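Local structure of molybdopterin molybdotransferase (Pyrococcus horikoshii, 1UZ5) at residues A[183-188]-A[223-228]; A[190-195]-A[202-207]; A[238-243]-A[266-271]; A[376-381]-A[397-402]. The protein probably catalyses the insertion of molybdate into adenylyl-molybdopterin, releasing AMP and yielding Mo-molybdopterin in a magnesium-dependent step of molybdenum cofactor biosynthesis. One frame throughout, in Å; residues are numbered along the deposited sequence.

Contact 1 of 4, residues A[183-188]-A[223-228]; sequences VAVIST and GIFMGV. With SO4 (sulfate ion), chain D.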
# COMPACT_ATOMS: atom_id res chain seq x y z
N VAL A 183 -5.86 8.38 14.56
CA VAL A 183 -7.27 8.72 14.47
C VAL A 183 -7.98 8.29 15.75
O VAL A 183 -8.06 7.10 16.05
CB VAL A 183 -7.94 8.02 13.28
CG1 VAL A 183 -9.42 8.41 13.20
CG2 VAL A 183 -7.22 8.39 11.99
N ALA A 184 -8.46 9.27 16.52
CA ALA A 184 -9.17 8.99 17.76
C ALA A 184 -10.62 8.68 17.39
O ALA A 184 -11.28 9.49 16.73
CB ALA A 184 -9.10 10.20 18.69
N VAL A 185 -11.10 7.52 17.81
CA VAL A 185 -12.46 7.08 17.49
C VAL A 185 -13.38 7.04 18.70
O VAL A 185 -13.01 6.53 19.75
CB VAL A 185 -12.44 5.69 16.84
CG1 VAL A 185 -13.88 5.23 16.55
CG2 VAL A 185 -11.62 5.72 15.55
N ILE A 186 -14.58 7.58 18.52
CA ILE A 186 -15.59 7.62 19.57
C ILE A 186 -16.93 7.04 19.10
O ILE A 186 -17.35 7.28 17.97
CB ILE A 186 -15.85 9.08 20.04
CG1 ILE A 186 -14.60 9.63 20.73
CG2 ILE A 186 -17.06 9.14 20.97
CD1 ILE A 186 -14.63 11.15 20.92
N SER A 187 -17.59 6.27 19.97
CA SER A 187 -18.91 5.72 19.66
C SER A 187 -19.91 6.42 20.59
O SER A 187 -19.69 6.49 21.80
CB SER A 187 -18.95 4.20 19.91
OG SER A 187 -18.22 3.51 18.91
N THR A 188 -21.00 6.95 20.03
CA THR A 188 -21.99 7.65 20.85
C THR A 188 -23.37 7.00 20.82
O THR A 188 -23.86 6.60 19.76
CB THR A 188 -22.15 9.12 20.41
OG1 THR A 188 -22.67 9.17 19.08
CG2 THR A 188 -20.81 9.84 20.45
N GLY A 223 -5.59 3.49 14.68
CA GLY A 223 -6.90 3.73 15.25
C GLY A 223 -6.84 3.62 16.76
O GLY A 223 -6.42 2.59 17.30
N ILE A 224 -7.23 4.68 17.45
CA ILE A 224 -7.22 4.68 18.91
C ILE A 224 -8.66 4.81 19.39
O ILE A 224 -9.30 5.85 19.20
CB ILE A 224 -6.38 5.85 19.45
CG1 ILE A 224 -4.96 5.76 18.88
CG2 ILE A 224 -6.35 5.80 20.98
CD1 ILE A 224 -4.10 6.97 19.19
N PHE A 225 -9.18 3.75 20.01
CA PHE A 225 -10.55 3.76 20.50
C PHE A 225 -10.67 4.51 21.82
O PHE A 225 -10.18 4.05 22.85
CB PHE A 225 -11.07 2.33 20.66
CG PHE A 225 -12.55 2.24 20.94
CD1 PHE A 225 -13.45 3.04 20.24
CD2 PHE A 225 -13.04 1.36 21.89
CE1 PHE A 225 -14.83 2.97 20.49
CE2 PHE A 225 -14.41 1.28 22.15
CZ PHE A 225 -15.31 2.08 21.44
N MET A 226 -11.31 5.67 21.77
CA MET A 226 -11.50 6.51 22.95
C MET A 226 -12.59 5.98 23.88
O MET A 226 -12.65 6.34 25.05
CB MET A 226 -11.85 7.93 22.53
CG MET A 226 -10.80 8.59 21.66
SD MET A 226 -9.19 8.52 22.45
CE MET A 226 -9.48 9.53 23.90
N GLY A 227 -13.46 5.13 23.35
CA GLY A 227 -14.53 4.59 24.17
C GLY A 227 -15.92 5.04 23.75
O GLY A 227 -16.11 5.62 22.68
N VAL A 228 -16.89 4.77 24.62
CA VAL A 228 -18.28 5.11 24.36
C VAL A 228 -18.74 6.37 25.09
O VAL A 228 -18.51 6.52 26.28
CB VAL A 228 -19.20 3.94 24.78
CG1 VAL A 228 -20.66 4.33 24.63
CG2 VAL A 228 -18.87 2.71 23.95
S SO4 D . -7.71 0.13 20.48
O1 SO4 D . -7.73 0.20 18.86
O2 SO4 D . -7.48 1.50 20.90
O3 SO4 D . -8.85 -0.35 20.91
O4 SO4 D . -6.55 -0.65 20.77

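Contact 2 of 4, residues A[190-195]-A[202-207]; sequences NEIVPP and GQIYDI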
# COMPACT_ATOMS: atom_id res chain seq x y z
N ASN A 190 -26.73 6.13 24.05
CA ASN A 190 -27.07 5.70 25.40
C ASN A 190 -27.28 4.20 25.50
O ASN A 190 -27.24 3.62 26.58
CB ASN A 190 -28.32 6.43 25.90
CG ASN A 190 -28.12 7.93 25.98
OD1 ASN A 190 -27.07 8.41 26.41
ND2 ASN A 190 -29.14 8.68 25.57
N GLU A 191 -27.49 3.56 24.35
CA GLU A 191 -27.71 2.11 24.34
C GLU A 191 -26.41 1.31 24.17
O GLU A 191 -26.39 0.10 24.37
CB GLU A 191 -28.67 1.73 23.20
CG GLU A 191 -28.01 1.65 21.82
CD GLU A 191 -27.80 3.01 21.17
OE1 GLU A 191 -27.68 4.02 21.89
OE2 GLU A 191 -27.74 3.06 19.92
N ILE A 192 -25.32 1.99 23.83
CA ILE A 192 -24.06 1.30 23.59
C ILE A 192 -23.15 1.03 24.78
O ILE A 192 -22.94 1.90 25.62
CB ILE A 192 -23.23 2.06 22.52
CG1 ILE A 192 -24.04 2.19 21.24
CG2 ILE A 192 -21.93 1.29 22.23
CD1 ILE A 192 -23.38 3.02 20.17
N VAL A 193 -22.62 -0.18 24.84
CA VAL A 193 -21.68 -0.57 25.89
C VAL A 193 -20.50 -1.31 25.23
O VAL A 193 -20.66 -1.93 24.18
CB VAL A 193 -22.32 -1.49 26.96
CG1 VAL A 193 -23.56 -0.81 27.53
CG2 VAL A 193 -22.67 -2.84 26.37
N PRO A 194 -19.30 -1.22 25.83
CA PRO A 194 -18.13 -1.90 25.26
C PRO A 194 -18.22 -3.42 25.38
O PRO A 194 -18.81 -3.94 26.33
CB PRO A 194 -16.97 -1.34 26.10
CG PRO A 194 -17.49 0.01 26.55
CD PRO A 194 -18.91 -0.31 26.92
N PRO A 195 -17.64 -4.16 24.42
CA PRO A 195 -17.72 -5.62 24.52
C PRO A 195 -17.07 -6.09 25.82
O PRO A 195 -16.28 -5.37 26.42
CB PRO A 195 -16.97 -6.09 23.28
CG PRO A 195 -15.95 -5.02 23.08
CD PRO A 195 -16.75 -3.76 23.32
N GLY A 202 -32.07 -3.76 26.60
CA GLY A 202 -32.11 -2.42 26.04
C GLY A 202 -30.75 -1.91 25.56
O GLY A 202 -30.67 -0.91 24.85
N GLN A 203 -29.68 -2.59 25.94
CA GLN A 203 -28.34 -2.17 25.51
C GLN A 203 -27.79 -3.08 24.42
O GLN A 203 -28.22 -4.23 24.26
CB GLN A 203 -27.38 -2.21 26.70
CG GLN A 203 -27.77 -1.34 27.88
CD GLN A 203 -26.81 -1.53 29.05
OE1 GLN A 203 -26.42 -2.65 29.37
NE2 GLN A 203 -26.44 -0.43 29.70
N ILE A 204 -26.84 -2.56 23.65
CA ILE A 204 -26.20 -3.34 22.60
C ILE A 204 -24.68 -3.09 22.69
O ILE A 204 -24.24 -2.16 23.36
CB ILE A 204 -26.69 -2.94 21.20
CG1 ILE A 204 -26.40 -1.47 20.95
CG2 ILE A 204 -28.20 -3.22 21.08
CD1 ILE A 204 -26.67 -1.04 19.52
N TYR A 205 -23.90 -3.92 22.01
CA TYR A 205 -22.45 -3.77 22.02
C TYR A 205 -21.97 -2.89 20.89
O TYR A 205 -22.56 -2.86 19.81
CB TYR A 205 -21.78 -5.14 21.91
CG TYR A 205 -21.91 -5.99 23.14
CD1 TYR A 205 -21.29 -5.62 24.33
CD2 TYR A 205 -22.66 -7.17 23.12
CE1 TYR A 205 -21.39 -6.42 25.46
CE2 TYR A 205 -22.77 -7.97 24.24
CZ TYR A 205 -22.13 -7.59 25.41
OH TYR A 205 -22.23 -8.39 26.53
N ASP A 206 -20.88 -2.17 21.12
CA ASP A 206 -20.31 -1.31 20.09
C ASP A 206 -19.88 -2.16 18.91
O ASP A 206 -19.43 -3.29 19.08
CB ASP A 206 -19.07 -0.58 20.61
CG ASP A 206 -18.27 0.06 19.49
OD1 ASP A 206 -18.76 1.04 18.90
OD2 ASP A 206 -17.15 -0.43 19.19
N ILE A 207 -20.03 -1.62 17.71
CA ILE A 207 -19.58 -2.32 16.52
C ILE A 207 -18.75 -1.38 15.64
O ILE A 207 -17.74 -1.79 15.07
CB ILE A 207 -20.76 -2.88 15.69
CG1 ILE A 207 -20.21 -3.57 14.44
CG2 ILE A 207 -21.72 -1.76 15.31
CD1 ILE A 207 -21.26 -4.30 13.61
O HOH W 1 -28.11 2.26 28.72

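Contact 3 of 4, residues A[238-243]-A[266-271]; sequences ALIEKA and SVIEEL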
# COMPACT_ATOMS: atom_id res chain seq x y z
N ALA A 238 -16.41 15.98 26.98
CA ALA A 238 -15.23 15.49 27.69
C ALA A 238 -14.42 14.50 26.86
O ALA A 238 -13.19 14.54 26.85
CB ALA A 238 -15.65 14.85 29.00
N LEU A 239 -15.12 13.60 26.17
CA LEU A 239 -14.45 12.59 25.37
C LEU A 239 -13.85 13.18 24.10
O LEU A 239 -12.75 12.81 23.70
CB LEU A 239 -15.43 11.46 25.02
CG LEU A 239 -14.81 10.11 24.63
CD1 LEU A 239 -13.77 9.70 25.67
CD2 LEU A 239 -15.91 9.06 24.53
N ILE A 240 -14.56 14.11 23.46
CA ILE A 240 -14.05 14.75 22.26
C ILE A 240 -12.78 15.53 22.60
O ILE A 240 -11.84 15.56 21.81
CB ILE A 240 -15.09 15.71 21.64
CG1 ILE A 240 -16.24 14.90 21.03
CG2 ILE A 240 -14.43 16.57 20.58
CD1 ILE A 240 -17.29 15.75 20.35
N GLU A 241 -12.77 16.15 23.78
CA GLU A 241 -11.60 16.90 24.20
C GLU A 241 -10.38 15.99 24.34
O GLU A 241 -9.28 16.37 23.95
CB GLU A 241 -11.87 17.61 25.53
CG GLU A 241 -12.60 18.94 25.38
CD GLU A 241 -12.98 19.54 26.71
OE1 GLU A 241 -12.11 19.59 27.61
OE2 GLU A 241 -14.15 19.95 26.86
N LYS A 242 -10.59 14.80 24.89
CA LYS A 242 -9.49 13.84 25.05
C LYS A 242 -9.06 13.32 23.68
O LYS A 242 -7.87 13.16 23.41
CB LYS A 242 -9.93 12.68 25.93
CG LYS A 242 -10.28 13.08 27.36
CD LYS A 242 -10.60 11.88 28.23
CE LYS A 242 -10.93 12.30 29.65
NZ LYS A 242 -11.18 11.14 30.55
N ALA A 243 -10.03 13.06 22.82
CA ALA A 243 -9.76 12.57 21.48
C ALA A 243 -8.90 13.56 20.70
O ALA A 243 -7.93 13.18 20.06
CB ALA A 243 -11.08 12.33 20.74
N SER A 266 -23.37 20.65 17.98
CA SER A 266 -23.30 21.76 18.92
C SER A 266 -22.04 21.69 19.77
O SER A 266 -21.47 22.71 20.14
CB SER A 266 -24.54 21.77 19.82
OG SER A 266 -24.52 20.69 20.74
N VAL A 267 -21.62 20.47 20.10
CA VAL A 267 -20.42 20.30 20.91
C VAL A 267 -19.19 20.71 20.08
O VAL A 267 -18.30 21.38 20.58
CB VAL A 267 -20.26 18.85 21.38
CG1 VAL A 267 -18.91 18.67 22.08
CG2 VAL A 267 -21.39 18.49 22.33
N ILE A 268 -19.18 20.29 18.82
CA ILE A 268 -18.07 20.62 17.93
C ILE A 268 -18.06 22.13 17.68
O ILE A 268 -17.00 22.76 17.63
CB ILE A 268 -18.21 19.88 16.58
CG1 ILE A 268 -18.08 18.37 16.81
CG2 ILE A 268 -17.16 20.37 15.60
CD1 ILE A 268 -18.36 17.53 15.58
N GLU A 269 -19.25 22.70 17.54
CA GLU A 269 -19.40 24.13 17.29
C GLU A 269 -18.81 24.97 18.42
O GLU A 269 -18.23 26.03 18.17
CB GLU A 269 -20.88 24.48 17.12
CG GLU A 269 -21.13 25.92 16.72
CD GLU A 269 -20.56 26.25 15.35
OE1 GLU A 269 -21.09 25.72 14.35
OE2 GLU A 269 -19.59 27.04 15.28
N GLU A 270 -18.95 24.50 19.65
CA GLU A 270 -18.43 25.24 20.80
C GLU A 270 -16.96 24.96 21.11
O GLU A 270 -16.32 25.73 21.81
CB GLU A 270 -19.28 24.96 22.04
CG GLU A 270 -19.30 23.52 22.50
CD GLU A 270 -20.23 23.32 23.69
OE1 GLU A 270 -21.45 23.56 23.54
OE2 GLU A 270 -19.74 22.92 24.76
N LEU A 271 -16.43 23.85 20.59
CA LEU A 271 -15.03 23.51 20.82
C LEU A 271 -14.19 24.01 19.65
O LEU A 271 -12.98 24.20 19.77
CB LEU A 271 -14.85 22.00 20.98
CG LEU A 271 -15.29 21.37 22.30
CD1 LEU A 271 -15.08 19.86 22.24
CD2 LEU A 271 -14.48 21.97 23.44

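Contact 4 of 4, residues A[376-381]-A[397-402]; sequences DGFVEI and TLFKGW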
# COMPACT_ATOMS: atom_id res chain seq x y z
N ASP A 376 -19.81 -5.30 0.48
CA ASP A 376 -18.47 -5.34 -0.09
C ASP A 376 -18.09 -3.99 -0.65
O ASP A 376 -16.91 -3.69 -0.84
CB ASP A 376 -18.40 -6.40 -1.19
CG ASP A 376 -18.62 -7.79 -0.66
OD1 ASP A 376 -17.98 -8.14 0.35
OD2 ASP A 376 -19.43 -8.54 -1.26
N GLY A 377 -19.10 -3.16 -0.91
CA GLY A 377 -18.86 -1.84 -1.44
C GLY A 377 -20.18 -1.13 -1.69
O GLY A 377 -21.23 -1.58 -1.24
N PHE A 378 -20.14 -0.02 -2.41
CA PHE A 378 -21.36 0.71 -2.69
C PHE A 378 -21.44 1.20 -4.13
O PHE A 378 -20.42 1.39 -4.80
CB PHE A 378 -21.51 1.90 -1.73
CG PHE A 378 -20.42 2.92 -1.84
CD1 PHE A 378 -20.34 3.77 -2.94
CD2 PHE A 378 -19.47 3.05 -0.83
CE1 PHE A 378 -19.33 4.73 -3.03
CE2 PHE A 378 -18.46 4.00 -0.91
CZ PHE A 378 -18.39 4.84 -2.02
N VAL A 379 -22.67 1.40 -4.59
CA VAL A 379 -22.93 1.90 -5.94
C VAL A 379 -23.58 3.26 -5.76
O VAL A 379 -24.56 3.40 -5.04
CB VAL A 379 -23.88 0.97 -6.70
CG1 VAL A 379 -24.23 1.57 -8.05
CG2 VAL A 379 -23.25 -0.40 -6.89
N GLU A 380 -23.03 4.27 -6.42
CA GLU A 380 -23.56 5.64 -6.33
C GLU A 380 -24.63 5.91 -7.38
O GLU A 380 -24.39 5.78 -8.58
CB GLU A 380 -22.41 6.64 -6.49
CG GLU A 380 -22.83 8.10 -6.63
CD GLU A 380 -21.64 9.00 -6.93
OE1 GLU A 380 -20.95 8.78 -7.95
OE2 GLU A 380 -21.41 9.95 -6.15
N ILE A 381 -25.82 6.27 -6.91
CA ILE A 381 -26.97 6.57 -7.77
C ILE A 381 -27.20 8.08 -7.76
O ILE A 381 -27.57 8.64 -6.74
CB ILE A 381 -28.22 5.87 -7.27
CG1 ILE A 381 -27.88 4.42 -6.89
CG2 ILE A 381 -29.29 5.90 -8.35
CD1 ILE A 381 -29.06 3.63 -6.38
N THR A 397 -17.51 0.99 -5.69
CA THR A 397 -16.35 1.38 -4.89
C THR A 397 -16.32 0.38 -3.74
O THR A 397 -17.23 0.34 -2.92
CB THR A 397 -16.50 2.80 -4.32
OG1 THR A 397 -16.50 3.75 -5.39
CG2 THR A 397 -15.34 3.11 -3.38
N LEU A 398 -15.27 -0.43 -3.70
CA LEU A 398 -15.14 -1.45 -2.67
C LEU A 398 -14.64 -0.90 -1.34
O LEU A 398 -13.95 0.11 -1.29
CB LEU A 398 -14.21 -2.57 -3.14
CG LEU A 398 -14.81 -3.56 -4.14
CD1 LEU A 398 -15.31 -2.83 -5.38
CD2 LEU A 398 -13.75 -4.58 -4.52
N PHE A 399 -15.02 -1.58 -0.26
CA PHE A 399 -14.59 -1.18 1.07
C PHE A 399 -13.24 -1.81 1.36
O PHE A 399 -13.12 -2.72 2.18
CB PHE A 399 -15.61 -1.63 2.11
CG PHE A 399 -16.95 -0.97 1.97
CD1 PHE A 399 -17.05 0.42 1.87
CD2 PHE A 399 -18.12 -1.72 1.97
CE1 PHE A 399 -18.28 1.04 1.77
CE2 PHE A 399 -19.37 -1.10 1.87
CZ PHE A 399 -19.45 0.28 1.77
N LYS A 400 -12.21 -1.32 0.67
CA LYS A 400 -10.86 -1.82 0.83
C LYS A 400 -10.84 -3.35 0.71
O LYS A 400 -11.31 -3.90 -0.29
CB LYS A 400 -10.30 -1.38 2.19
CG LYS A 400 -8.87 -1.82 2.47
CD LYS A 400 -8.23 -1.00 3.59
CE LYS A 400 -9.18 -0.84 4.77
NZ LYS A 400 -9.72 -2.15 5.23
N GLY A 401 -10.31 -4.03 1.72
CA GLY A 401 -10.26 -5.48 1.67
C GLY A 401 -9.79 -6.11 2.97
O GLY A 401 -9.28 -5.43 3.86
N TRP A 402 -9.98 -7.43 3.05
CA TRP A 402 -9.61 -8.24 4.21
C TRP A 402 -9.92 -7.60 5.57
O TRP A 402 -10.46 -6.48 5.61
CB TRP A 402 -8.12 -8.63 4.15
CG TRP A 402 -7.17 -7.65 4.80
CD1 TRP A 402 -6.68 -6.49 4.27
CD2 TRP A 402 -6.60 -7.77 6.11
NE1 TRP A 402 -5.84 -5.87 5.17
CE2 TRP A 402 -5.78 -6.64 6.31
CE3 TRP A 402 -6.71 -8.72 7.14
CZ2 TRP A 402 -5.06 -6.43 7.50
CZ3 TRP A 402 -5.99 -8.51 8.32
CH2 TRP A 402 -5.18 -7.37 8.49
OXT TRP A 402 -9.61 -8.25 6.58

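Contact 1 of 4, residues A[183-188]-A[223-228]
Val183-Thr188 and Gly223-Val228 are neighbouring parallel strands of the sheet in the probable molybdopterin-binding domain, the second lying at the sheet's outer edge. Ile224 N donates to Val183 O, Val185 N to Ile224 O over 2.8 Å, and Met226 N to Val185 O. Ser187 N donates to Gly227 O at 3.2 Å; here the outer strand has one extra residue, and Ser187 pairs with Val228. Gly227 suits this irregularity: its positive phi, 114°, would press a side chain against the preceding carbonyl. On one face Met226 lies over Ala184, its CG 3.8 Å from Ala184 CB, while its CB meets Ile186 CG1. On the other face, with CG anti to the backbone N (chi1 -170°), the Phe225 ring lies on the Val185 and Ser187 side. Its CE1 edge, near the ring plane, meets Ser187 OG at 3.8 Å, and Gly227 N sits above the ring centre. Ser187 OG is itself hydrogen-bonded to Asp206. An alanine in place of Phe225 would probably leave Ser187 OG without its ring neighbour and open a gap beside Gly227 N. At the outer edge, Phe225 N donates to O2 of a sulfate, 3.0 Å away, which Arg210 NH2 also binds. Val185 N and Ser187 N are spent on the outer strand, whereas Phe225 N, facing outward, can serve an anion, here probably one from the crystallisation liquor.

Contact 2 of 4, residues A[190-195]-A[202-207]
Ile192-Val193 and Ile204-Tyr205 form a two-stranded parallel pair at the surface, in the segment leading from strand 182-188 into helix 208-219. Three backbone bonds join them: Ile204 N to Glu191 O at 2.8 Å, Val193 N to Ile204 O at 3.0 Å, and Asp206 N to Val193 O. Alpha hydrogens add weaker contacts, among them Ile192 CA with Ile204 O.

The packing contacts form two groups. Beside Ile192 and Ile204, the aliphatic part of Glu191 runs alongside Ile204, CG 3.6 Å from Ile204 CG1, and Ile192 CG2 touches Asp206 CB. Around Val193 and Tyr205, Val193 offers both branches: its side chain and that of Gln203 cross at about a right angle, CG1 3.6 Å from Gln203 NE2, and CG2 lies 3.7 Å from Tyr205 CD1. The branched Val193 thus serves two neighbours. Pro194 O lies in the Tyr205 ring plane at its edge, and Pro195 CA nears CD1.

Among polar ends, a water donates to Asn190 O and weakly accepts from Gln203 NE2, while Tyr205 OH bonds Asn197 O and Gln203 OE1 bonds Lys200 N.

Besides Ser187, Asp206 takes Gly209 N and Arg210 N at the start of helix 208-219, and Ile192 and Pro194 rest on Val228 of strand 222-229.

Contact 3 of 4, residues A[238-243]-A[266-271]
The 2.9 Å backbone bond from Ala243 N to Leu239 O belongs to the helix that presents Ile240 and Glu241 to Val267, Ile268 and Leu271 of a second helix. Between 238-243 and 266-271 the meeting is by side chains alone; the axes of the two short segments approach to 10.9 Å and cross at -53°. Ile240 is central and uses both branches. Its CG1 is anti to the carbonyl carbon (chi1 -71°) and CD1 extends anti beyond it (chi2 -178°), meeting Val267 CG1 at 3.8 Å, with Ile268 CG1 more distant at 4.5 Å. The other branch, CG2, meets Leu271 CD1 at 3.7 Å. A beta-branched isoleucine fits here because it can reach toward two turns of the opposite helix at once. Glu241, at the exposed margin, crosses Leu271 at about a right angle. Its CG methylene adds to the apolar cover, with OE2 4.0 Å from Leu271 CD2.

Beneath, Ile240 rests on Ile186 and Ile292, and Ile268 on Ile288, so both helices pack on one sheet. Between the two segments the contact is essentially apolar and depends on shape and burial; any mild repulsion between the carboxylates of Glu241 and Glu270 would probably be softened by the long, weak ion pair of Glu270 with Lys233.

Contact 4 of 4, residues A[376-381]-A[397-402]
A beta hairpin of the C-terminal region (domain IV) pairs Gly377-Phe378 with Thr397-Leu398, strands 377-381 and 391-398. Phe378 and Thr397 form an antiparallel hydrogen-bonded pair: Phe378 N donates to Thr397 O at 3.0 Å and Thr397 N to Phe378 O at 3.1 Å. Beyond the non-hydrogen-bonded pair Gly377-Leu398, Phe399 N reaches Asp376 O at 2.9 Å. Gly377 lies so close to the partner strand, CA to CA of Leu398 3.9 Å, that a CB would collide with Thr397 O and Leu398 CA.

Two aromatic rings pack against this pairing. Phe378 has CG in the crowded position between its backbone N and carbonyl carbon (chi1 62°); its side chain and that of Thr397 lie side by side, pointing the same way, and Thr397 CB stands over the ring face, toward its rim, in a CH-pi contact. The Phe378 and Phe399 side chains cross at about a right angle and the ring planes stand at 57°, Phe399 CE1 lying 3.5 Å from Phe378 CD2, near the Phe378 ring plane. Gly377 CA sits over the face of Phe399 in a second CH-pi contact, and Phe399 also packs on helix 304-322. An alanine in place of Phe399 would probably uncover Gly377, take away a neighbour at the Phe378 edge and open a gap toward that helix. Phe399 is the centre of an inverse gamma turn, just after the strand.

Asp376 and Gly377 both face Val352 of strand 347-354, a classic beta bulge, while Phe378 packs on Leu313 of helix 304-322.

In the fold
Following the chain from the N terminus, strand 182-188 leads straight into 192-193, and contact 2 closes a short loop before helix 208-219. Contact 1 closes later, when the chain returns as strand 222-229, so contact 2 lies wholly within its loop and this beta-alpha-beta unit is complete. The two touch through Ser187 and Asp206. Helix 233-246 follows at once, and contact 3, in series, closes when helix 263-271 arrives; Leu239 and Ala243 bring it onto the strands of contact 1. Contact 4 comes last, as the C-terminal hairpin of another family region, its centre about 23 Å from that of contact 1.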